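Local coordinates for lipolytic protein G-D-S-L family (Veillonella parvula DSM 2008, PDB 4RW0) that probably hydrolyses ester bonds as a GDSL-type lipase or acylhydrolase of the SGNH hydrolase clan, its natural substrate not being established, at residues 87-92 against 129-134; 110-115 against 148-153; 143-148 against 176-181. One frame throughout, in Å; residues are numbered along the deposited sequence.

In the fold
The three contacts belong to one alpha/beta fold, a parallel five-stranded sheet with helices packed about it. All are partly buried: the centre of contact 3 lies about 10 Å from the centre of the chain, those of contacts 1 and 2 about 13 and 14 Å. Contact 1 joins helices 85-100 and 120-138 and grades from buried leucines to a watered tyrosine hydroxyl. Contacts 2 and 3 share helix 145-154, whose start meets helix 168-182 in contact 3 and whose later turns face loop 110-115 in contact 2. Contact 3 is largely aliphatic with a polar, watered margin; contact 2 pairs a small apolar patch with water-bridged aspartates. None has a direct hydrogen bond between its segments.

Contact 1. Residues 87-92 against 129-134; sequences YVYKTL and EQLKAY
Tyr89 lays one face of its ring against Gln130, joining helix 85-100 to helix 120-138 in the alpha/beta fold of the SGNH hydrolases. The short helical segments run in roughly the same direction, with axes 10.5 Å apart at a crossing angle of -31°, a wide spacing that a large aromatic side chain can span. Anti to its backbone N (chi1 169°), Tyr89 CG is placed on the side of helix 120-138, where the ring meets Gln130. Gln130 CB sits over the ring, 3.8 Å from the Tyr89 centroid, in a CH-pi contact displaced toward the CD1 and CE1 side. The rest of the glutamine is extended, and its OE1 comes within 3.4 Å of Tyr89 CD2; amide and ring planes are 37° apart. Glutamine suits this partly exposed place because its aliphatic stem can pack on an aromatic face while its NE2 makes a weak hydrogen bond to Glu126 O.

Leu131 meets the same ring differently: its CD2 lies at the edge beside CD1, near the ring plane. Its other methyl turns to the interior, where Leu131 CD1 and Leu92 CD1 touch at 4.0 Å, the two side chains crossing at about a right angle. Branched leucine thus serves two neighbours at once, and Leu92 continues the apolar packing onto Val48 and Met51 of helix 48-59.

Tyr134 meets the far end of Tyr89, whose OH approaches Tyr134 CD2 obliquely at 3.5 Å. The hydroxyl has a polar partner too: a water lies 2.8 Å from Tyr89 OH and donates to the backbone carbonyl Gln130 O at 2.6 Å.

Contact 2. Residues 110-115 against 148-153; sequences ETQIDS and TLFEAD
Leu149 meets Thr111 where the loop following strand 104-108, in the parallel sheet of this alpha/beta (SGNH hydrolase) fold, passes beside helix 145-154. Thr111, Gln112 and Asp114 of this irregular loop meet Leu149, Phe150 and Asp153 of the helix.

Leu149 comes first, with CD1 lying 4.0 Å from Thr111 CG2 as the two side chains cross obliquely. The threonine methyl supplies an apolar surface for the leucine, which also packs on Phe160 and on Met174 of helix 168-182.

Phe150 follows, and Gln112 approaches it from the loop. Gln112 CG is placed between its backbone N and carbonyl carbon (chi1 78°), and from there the extended chain carries the amide to the helix. Its OE1 lies 3.1 Å from Phe150 CA, also close to CB, and near the plane of the ring at its CD1 edge. The side chains cross at about a right angle. This is close packing without a hydrogen bond: although Phe150 N is near OE1, the angle is poor. The Phe150 side chain also touches Met117, so phenylalanine offers apolar surface at the helix flank while the glutamine amide keeps polar partners.

One turn later, Asp153 points its CB toward the loop. Its OD2 lies 4.1 Å from Asp114 OD1, a close pair of like charges that would probably repel if both are ionised. One water spans Asp114 OD2 and Asp153 OD1 and another Asp114 OD1 and Asp153 OD2, each 2.6 to 2.7 Å from the oxygens, and they may ease that repulsion. Gln112 NE2 donates to Asp114 OD1 at 3.0 Å, meeting it from above the carboxylate plane. The same NE2 donates to a water that in turn donates to Phe150 O and, at 2.5 Å, to Asp153 OD2.

Contact 3. Residues 143-148 against 176-181; sequences IDFYTT and YKALEV
Lys177 presents its aliphatic chain to Thr148, whose OG1 lies alongside it, 3.3 Å from Lys177 CG. CG is anti to the lysine N (chi1 -176°), and a bend at chi2 (63°) places CD; CB and CE also lie 3.5 to 3.6 Å from Thr148 OG1. Lysine suits this partly exposed edge of the contact by combining an apolar stem with a charged end: NZ donates to a water, 3.1 Å away, that also bonds to Thr148 OG1.

Deeper in, Ile143 spreads both branches over helix 168-182. Its CG2 rests 3.8 Å from Ala178 CA, while CD1 reaches Ala178 CB. Here edge strand 141-143 of the parallel sheet in this alpha/beta fold passes into helix 145-154, and small Ala178 lets the isoleucine approach the helix backbone closely. Val181 CG2 meets Ile143 CG1 at 3.8 Å.

Phe145 CZ lies 4.0 Å from Ala178 CB, which approaches obliquely, while Ile143 CG2 lies over one face of the ring, toward its rim. Just before this phenylalanine, Asp144 is the N-cap, its short carboxylate suited to accept from N-H groups at the helix start: OD1 accepts from Thr147 N at 3.1 Å, from above the carboxylate plane.

Contact 1. Residues 87-92 against 129-134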
loop_
_atom_site.group_PDB
_atom_site.type_symbol
_atom_site.label_atom_id
_atom_site.label_comp_id
_atom_site.label_asym_id
_atom_site.label_seq_id
_atom_site.Cartn_x
_atom_site.Cartn_y
_atom_site.Cartn_z
ATOM N N TYR A 87 -3.638 1.761 -17.368
ATOM C CA TYR A 87 -4.456 0.679 -16.867
ATOM C C TYR A 87 -4.384 0.621 -15.305
ATOM O O TYR A 87 -5.424 0.548 -14.590
ATOM C CB TYR A 87 -4.051 -0.654 -17.481
ATOM C CG TYR A 87 -4.746 -1.778 -16.759
ATOM C CD1 TYR A 87 -6.114 -2.059 -16.991
ATOM C CD2 TYR A 87 -4.091 -2.514 -15.775
ATOM C CE1 TYR A 87 -6.772 -3.060 -16.292
ATOM C CE2 TYR A 87 -4.736 -3.516 -15.068
ATOM C CZ TYR A 87 -6.071 -3.801 -15.322
ATOM O OH TYR A 87 -6.747 -4.761 -14.557
ATOM N N VAL A 88 -3.147 0.654 -14.789
ATOM C CA VAL A 88 -2.907 0.512 -13.347
ATOM C C VAL A 88 -3.546 1.618 -12.585
ATOM O O VAL A 88 -4.334 1.378 -11.634
ATOM C CB VAL A 88 -1.401 0.328 -13.041
ATOM C CG1 VAL A 88 -1.177 0.270 -11.539
ATOM C CG2 VAL A 88 -0.961 -0.970 -13.636
ATOM N N TYR A 89 -3.316 2.861 -13.049
ATOM C CA TYR A 89 -3.929 4.002 -12.410
ATOM C C TYR A 89 -5.457 3.987 -12.427
ATOM O O TYR A 89 -6.089 4.233 -11.398
ATOM C CB TYR A 89 -3.378 5.343 -12.967
ATOM C CG TYR A 89 -4.154 6.573 -12.524
ATOM C CD1 TYR A 89 -4.033 7.068 -11.253
ATOM C CD2 TYR A 89 -4.980 7.268 -13.421
ATOM C CE1 TYR A 89 -4.741 8.145 -10.844
ATOM C CE2 TYR A 89 -5.696 8.364 -13.014
ATOM C CZ TYR A 89 -5.571 8.781 -11.740
ATOM O OH TYR A 89 -6.248 9.858 -11.295
ATOM N N LYS A 90 -6.036 3.695 -13.576
ATOM C CA LYS A 90 -7.502 3.694 -13.720
ATOM C C LYS A 90 -8.148 2.668 -12.808
ATOM O O LYS A 90 -9.218 2.921 -12.200
ATOM C CB LYS A 90 -7.919 3.340 -15.170
ATOM C CG LYS A 90 -8.269 4.505 -16.093
ATOM C CD LYS A 90 -7.630 5.851 -15.717
ATOM C CE LYS A 90 -7.297 6.723 -16.941
ATOM N NZ LYS A 90 -8.276 6.597 -18.071
ATOM N N THR A 91 -7.516 1.495 -12.719
ATOM C CA THR A 91 -8.098 0.417 -11.931
ATOM C C THR A 91 -7.968 0.767 -10.446
ATOM O O THR A 91 -8.894 0.489 -9.662
ATOM C CB THR A 91 -7.445 -0.872 -12.312
ATOM O OG1 THR A 91 -7.416 -0.991 -13.740
ATOM C CG2 THR A 91 -8.082 -2.012 -11.661
ATOM N N LEU A 92 -6.839 1.378 -10.027
ATOM C CA LEU A 92 -6.709 1.856 -8.642
ATOM C C LEU A 92 -7.745 2.892 -8.269
ATOM O O LEU A 92 -8.357 2.843 -7.207
ATOM C CB LEU A 92 -5.310 2.426 -8.436
ATOM C CG LEU A 92 -4.226 1.327 -8.258
ATOM C CD1 LEU A 92 -2.845 1.972 -8.293
ATOM C CD2 LEU A 92 -4.419 0.587 -6.917
ATOM N N GLU A 129 2.876 9.345 -9.510
ATOM C CA GLU A 129 2.568 10.784 -9.777
ATOM C C GLU A 129 1.089 11.068 -9.977
ATOM O O GLU A 129 0.533 12.020 -9.409
ATOM C CB GLU A 129 3.354 11.323 -11.024
ATOM C CG GLU A 129 4.842 11.508 -10.747
ATOM C CD GLU A 129 5.143 12.269 -9.432
ATOM O OE1 GLU A 129 5.821 11.650 -8.546
ATOM O OE2 GLU A 129 4.678 13.449 -9.254
ATOM N N GLN A 130 0.421 10.213 -10.716
ATOM C CA GLN A 130 -1.015 10.398 -10.915
ATOM C C GLN A 130 -1.808 10.172 -9.658
ATOM O O GLN A 130 -2.813 10.843 -9.420
ATOM C CB GLN A 130 -1.503 9.525 -12.042
ATOM C CG GLN A 130 -0.925 9.889 -13.404
ATOM C CD GLN A 130 -1.325 8.915 -14.489
ATOM O OE1 GLN A 130 -2.450 8.919 -14.963
ATOM N NE2 GLN A 130 -0.403 8.065 -14.880
ATOM N N LEU A 131 -1.355 9.252 -8.797
ATOM C CA LEU A 131 -2.052 9.024 -7.538
ATOM C C LEU A 131 -1.908 10.224 -6.641
ATOM O O LEU A 131 -2.846 10.637 -5.940
ATOM C CB LEU A 131 -1.478 7.757 -6.809
ATOM C CG LEU A 131 -1.853 6.403 -7.409
ATOM C CD1 LEU A 131 -1.098 5.248 -6.700
ATOM C CD2 LEU A 131 -3.380 6.208 -7.289
ATOM N N LYS A 132 -0.706 10.781 -6.577
ATOM C CA LYS A 132 -0.535 11.968 -5.723
ATOM C C LYS A 132 -1.461 13.109 -6.202
ATOM O O LYS A 132 -2.017 13.830 -5.385
ATOM C CB LYS A 132 0.889 12.505 -5.723
ATOM C CG LYS A 132 1.900 11.591 -5.133
ATOM C CD LYS A 132 3.255 12.258 -5.078
ATOM C CE LYS A 132 4.302 11.417 -5.739
ATOM N NZ LYS A 132 5.644 11.859 -5.285
ATOM N N ALA A 133 -1.615 13.228 -7.499
ATOM C CA ALA A 133 -2.478 14.295 -8.081
ATOM C C ALA A 133 -3.939 14.040 -7.747
ATOM O O ALA A 133 -4.647 14.933 -7.278
ATOM C CB ALA A 133 -2.273 14.368 -9.569
ATOM N N TYR A 134 -4.372 12.798 -7.893
ATOM C CA TYR A 134 -5.743 12.422 -7.492
ATOM C C TYR A 134 -6.000 12.686 -6.006
ATOM O O TYR A 134 -7.057 13.179 -5.626
ATOM C CB TYR A 134 -5.999 10.932 -7.897
ATOM C CG TYR A 134 -7.392 10.415 -7.606
ATOM C CD1 TYR A 134 -7.736 9.959 -6.352
ATOM C CD2 TYR A 134 -8.365 10.424 -8.589
ATOM C CE1 TYR A 134 -9.015 9.512 -6.084
ATOM C CE2 TYR A 134 -9.656 10.026 -8.326
ATOM C CZ TYR A 134 -9.983 9.546 -7.090
ATOM O OH TYR A 134 -11.262 9.119 -6.872
HETATM O O HOH W 1 -4.195 11.834 -11.345
#

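Contact 2. Residues 110-115 against 148-153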
loop_
_atom_site.group_PDB
_atom_site.type_symbol
_atom_site.label_atom_id
_atom_site.label_comp_id
_atom_site.label_asym_id
_atom_site.label_seq_id
_atom_site.Cartn_x
_atom_site.Cartn_y
_atom_site.Cartn_z
ATOM N N GLU A 110 3.352 2.421 -4.108
ATOM C CA GLU A 110 4.134 1.244 -4.078
ATOM C C GLU A 110 5.620 1.553 -4.429
ATOM O O GLU A 110 5.924 2.519 -5.102
ATOM C CB GLU A 110 3.550 0.161 -4.975
ATOM C CG GLU A 110 3.846 -1.247 -4.407
ATOM C CD GLU A 110 2.819 -2.349 -4.790
ATOM O OE1 GLU A 110 2.087 -2.168 -5.791
ATOM O OE2 GLU A 110 2.781 -3.393 -4.076
ATOM N N THR A 111 6.473 0.694 -3.954
ATOM C CA THR A 111 7.904 0.823 -4.002
ATOM C C THR A 111 8.487 0.418 -5.328
ATOM O O THR A 111 7.831 -0.123 -6.207
ATOM C CB THR A 111 8.492 -0.017 -2.842
ATOM O OG1 THR A 111 7.867 -1.305 -2.810
ATOM C CG2 THR A 111 8.209 0.653 -1.524
ATOM N N GLN A 112 9.762 0.712 -5.507
ATOM C CA GLN A 112 10.389 0.567 -6.808
ATOM C C GLN A 112 10.566 -0.846 -7.304
ATOM O O GLN A 112 10.677 -1.791 -6.534
ATOM C CB GLN A 112 11.754 1.281 -6.789
ATOM C CG GLN A 112 12.849 0.481 -6.085
ATOM C CD GLN A 112 13.919 1.405 -5.481
ATOM O OE1 GLN A 112 13.620 2.284 -4.671
ATOM N NE2 GLN A 112 15.167 1.169 -5.839
ATOM N N ILE A 113 10.628 -0.977 -8.614
ATOM C CA ILE A 113 10.985 -2.229 -9.258
ATOM C C ILE A 113 12.517 -2.159 -9.474
ATOM O O ILE A 113 13.011 -1.572 -10.465
ATOM C CB ILE A 113 10.157 -2.452 -10.554
ATOM C CG1 ILE A 113 8.661 -2.576 -10.158
ATOM C CG2 ILE A 113 10.627 -3.744 -11.244
ATOM C CD1 ILE A 113 7.763 -3.010 -11.244
ATOM N N ASP A 114 13.236 -2.739 -8.512
ATOM C CA ASP A 114 14.692 -2.583 -8.368
ATOM C C ASP A 114 15.476 -3.346 -9.419
ATOM O O ASP A 114 16.629 -3.102 -9.619
ATOM C CB ASP A 114 15.169 -3.049 -6.969
ATOM C CG ASP A 114 16.535 -2.428 -6.569
ATOM O OD1 ASP A 114 16.700 -1.204 -6.817
ATOM O OD2 ASP A 114 17.422 -3.144 -6.001
ATOM N N SER A 115 14.864 -4.300 -10.076
ATOM C CA SER A 115 15.508 -5.006 -11.160
ATOM C C SER A 115 15.490 -4.262 -12.492
ATOM O O SER A 115 16.046 -4.779 -13.427
ATOM C CB SER A 115 14.739 -6.322 -11.422
ATOM O OG SER A 115 13.374 -5.974 -11.619
ATOM N N THR A 148 10.710 6.588 0.529
ATOM C CA THR A 148 11.383 6.026 1.678
ATOM C C THR A 148 12.407 4.983 1.359
ATOM O O THR A 148 13.545 5.061 1.811
ATOM C CB THR A 148 10.308 5.452 2.671
ATOM O OG1 THR A 148 9.418 6.480 3.046
ATOM C CG2 THR A 148 10.949 4.945 3.877
ATOM N N LEU A 149 12.057 3.985 0.579
ATOM C CA LEU A 149 13.002 2.979 0.236
ATOM C C LEU A 149 13.989 3.396 -0.867
ATOM O O LEU A 149 15.133 2.889 -0.888
ATOM C CB LEU A 149 12.307 1.692 -0.162
ATOM C CG LEU A 149 11.517 1.052 1.041
ATOM C CD1 LEU A 149 11.279 -0.421 0.810
ATOM C CD2 LEU A 149 12.237 1.157 2.395
ATOM N N PHE A 150 13.541 4.252 -1.797
ATOM C CA PHE A 150 14.437 4.701 -2.870
ATOM C C PHE A 150 15.641 5.430 -2.268
ATOM O O PHE A 150 16.776 5.137 -2.596
ATOM C CB PHE A 150 13.699 5.649 -3.843
ATOM C CG PHE A 150 14.612 6.184 -4.935
ATOM C CD1 PHE A 150 14.962 5.400 -6.002
ATOM C CD2 PHE A 150 15.180 7.461 -4.837
ATOM C CE1 PHE A 150 15.837 5.890 -6.995
ATOM C CE2 PHE A 150 16.080 7.946 -5.807
ATOM C CZ PHE A 150 16.375 7.170 -6.891
ATOM N N GLU A 151 15.363 6.342 -1.372
ATOM C CA GLU A 151 16.437 7.135 -0.690
ATOM C C GLU A 151 17.339 6.289 0.171
ATOM O O GLU A 151 18.574 6.427 0.155
ATOM C CB GLU A 151 15.823 8.263 0.114
ATOM C CG GLU A 151 15.236 9.311 -0.820
ATOM C CD GLU A 151 14.602 10.502 -0.129
ATOM O OE1 GLU A 151 14.436 10.516 1.113
ATOM O OE2 GLU A 151 14.233 11.447 -0.862
ATOM N N ALA A 152 16.752 5.333 0.870
ATOM C CA ALA A 152 17.531 4.489 1.729
ATOM C C ALA A 152 18.419 3.612 0.915
ATOM O O ALA A 152 19.648 3.407 1.217
ATOM C CB ALA A 152 16.593 3.626 2.588
ATOM N N ASP A 153 17.854 3.000 -0.124
ATOM C CA ASP A 153 18.672 2.103 -0.959
ATOM C C ASP A 153 19.804 2.897 -1.705
ATOM O O ASP A 153 20.944 2.405 -1.869
ATOM C CB ASP A 153 17.796 1.377 -1.961
ATOM C CG ASP A 153 18.561 0.581 -2.923
ATOM O OD1 ASP A 153 18.919 -0.610 -2.603
ATOM O OD2 ASP A 153 18.697 1.146 -4.052
HETATM O O HOH W 2 17.500 3.192 -4.864
HETATM O O HOH W 3 19.557 -2.383 -4.587
HETATM O O HOH W 4 18.855 0.322 -6.668
#

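Contact 3. Residues 143-148 against 176-181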
loop_
_atom_site.group_PDB
_atom_site.type_symbol
_atom_site.label_atom_id
_atom_site.label_comp_id
_atom_site.label_asym_id
_atom_site.label_seq_id
_atom_site.Cartn_x
_atom_site.Cartn_y
_atom_site.Cartn_z
ATOM N N ILE A 143 0.577 7.717 1.706
ATOM C CA ILE A 143 1.832 7.244 2.280
ATOM C C ILE A 143 2.846 6.917 1.185
ATOM O O ILE A 143 2.691 5.942 0.432
ATOM C CB ILE A 143 1.630 6.011 3.220
ATOM C CG1 ILE A 143 0.539 6.257 4.260
ATOM C CG2 ILE A 143 2.986 5.608 3.855
ATOM C CD1 ILE A 143 0.115 5.002 5.040
ATOM N N ASP A 144 3.904 7.724 1.090
ATOM C CA ASP A 144 4.884 7.622 -0.012
ATOM C C ASP A 144 5.962 6.641 0.347
ATOM O O ASP A 144 7.107 7.043 0.688
ATOM C CB ASP A 144 5.513 9.002 -0.349
ATOM C CG ASP A 144 6.441 8.958 -1.572
ATOM O OD1 ASP A 144 6.615 7.929 -2.267
ATOM O OD2 ASP A 144 7.053 9.994 -1.866
ATOM N N PHE A 145 5.649 5.339 0.261
ATOM C CA PHE A 145 6.662 4.338 0.541
ATOM C C PHE A 145 7.779 4.351 -0.471
ATOM O O PHE A 145 8.934 3.985 -0.167
ATOM C CB PHE A 145 6.039 2.958 0.573
ATOM C CG PHE A 145 5.025 2.737 1.675
ATOM C CD1 PHE A 145 5.415 2.642 3.020
ATOM C CD2 PHE A 145 3.674 2.537 1.369
ATOM C CE1 PHE A 145 4.502 2.362 4.007
ATOM C CE2 PHE A 145 2.760 2.258 2.362
ATOM C CZ PHE A 145 3.168 2.172 3.699
ATOM N N TYR A 146 7.438 4.703 -1.713
ATOM C CA TYR A 146 8.382 4.644 -2.796
ATOM C C TYR A 146 9.653 5.465 -2.421
ATOM O O TYR A 146 10.777 4.960 -2.535
ATOM C CB TYR A 146 7.805 5.255 -4.113
ATOM C CG TYR A 146 8.798 5.217 -5.267
ATOM C CD1 TYR A 146 9.774 6.193 -5.428
ATOM C CD2 TYR A 146 8.777 4.191 -6.176
ATOM C CE1 TYR A 146 10.721 6.118 -6.444
ATOM C CE2 TYR A 146 9.706 4.108 -7.166
ATOM C CZ TYR A 146 10.674 5.090 -7.315
ATOM O OH TYR A 146 11.585 4.901 -8.356
ATOM N N THR A 147 9.433 6.678 -1.951
ATOM C CA THR A 147 10.533 7.599 -1.655
ATOM C C THR A 147 11.376 7.122 -0.476
ATOM O O THR A 147 12.609 7.158 -0.497
ATOM C CB THR A 147 10.006 8.997 -1.424
ATOM O OG1 THR A 147 9.346 9.419 -2.605
ATOM C CG2 THR A 147 11.179 10.001 -1.193
ATOM N N THR A 148 10.710 6.588 0.529
ATOM C CA THR A 148 11.383 6.026 1.678
ATOM C C THR A 148 12.407 4.983 1.359
ATOM O O THR A 148 13.545 5.061 1.811
ATOM C CB THR A 148 10.308 5.452 2.671
ATOM O OG1 THR A 148 9.418 6.480 3.046
ATOM C CG2 THR A 148 10.949 4.945 3.877
ATOM N N TYR A 176 7.612 3.117 9.799
ATOM C CA TYR A 176 7.843 4.501 10.301
ATOM C C TYR A 176 7.196 5.525 9.425
ATOM O O TYR A 176 6.497 6.444 9.914
ATOM C CB TYR A 176 9.334 4.819 10.516
ATOM C CG TYR A 176 10.094 3.779 11.260
ATOM C CD1 TYR A 176 9.514 3.047 12.258
ATOM C CD2 TYR A 176 11.433 3.584 11.026
ATOM C CE1 TYR A 176 10.214 2.076 12.961
ATOM C CE2 TYR A 176 12.155 2.648 11.733
ATOM C CZ TYR A 176 11.530 1.889 12.674
ATOM O OH TYR A 176 12.241 0.930 13.375
ATOM N N LYS A 177 7.347 5.354 8.137
ATOM C CA LYS A 177 6.742 6.307 7.222
ATOM C C LYS A 177 5.207 6.231 7.288
ATOM O O LYS A 177 4.574 7.248 7.294
ATOM C CB LYS A 177 7.175 5.994 5.821
ATOM C CG LYS A 177 6.684 6.968 4.780
ATOM C CD LYS A 177 7.241 8.373 5.017
ATOM C CE LYS A 177 7.263 9.121 3.713
ATOM N NZ LYS A 177 8.024 10.377 3.924
ATOM N N ALA A 178 4.626 5.028 7.437
ATOM C CA ALA A 178 3.122 4.892 7.554
ATOM C C ALA A 178 2.629 5.483 8.864
ATOM O O ALA A 178 1.578 6.121 8.939
ATOM C CB ALA A 178 2.753 3.402 7.521
ATOM N N LEU A 179 3.409 5.313 9.920
ATOM C CA LEU A 179 3.091 5.912 11.193
ATOM C C LEU A 179 3.039 7.445 11.228
ATOM O O LEU A 179 2.326 8.020 12.055
ATOM C CB LEU A 179 4.011 5.390 12.302
ATOM C CG LEU A 179 3.835 3.908 12.740
ATOM C CD1 LEU A 179 4.947 3.451 13.689
ATOM C CD2 LEU A 179 2.513 3.748 13.410
ATOM N N GLU A 180 3.685 8.105 10.295
ATOM C CA GLU A 180 3.566 9.538 10.230
ATOM C C GLU A 180 2.123 9.909 9.872
ATOM O O GLU A 180 1.660 10.939 10.308
ATOM C CB GLU A 180 4.490 10.142 9.219
ATOM C CG GLU A 180 5.985 9.983 9.527
ATOM C CD GLU A 180 6.877 10.508 8.350
ATOM O OE1 GLU A 180 6.466 11.464 7.657
ATOM O OE2 GLU A 180 7.969 9.926 8.065
ATOM N N VAL A 181 1.410 9.044 9.148
ATOM C CA VAL A 181 -0.020 9.293 8.786
ATOM C C VAL A 181 -0.920 8.699 9.802
ATOM O O VAL A 181 -1.804 9.392 10.340
ATOM C CB VAL A 181 -0.316 8.674 7.419
ATOM C CG1 VAL A 181 -1.836 8.510 7.162
ATOM C CG2 VAL A 181 0.339 9.478 6.336
HETATM O O HOH W 5 10.772 8.937 4.213
#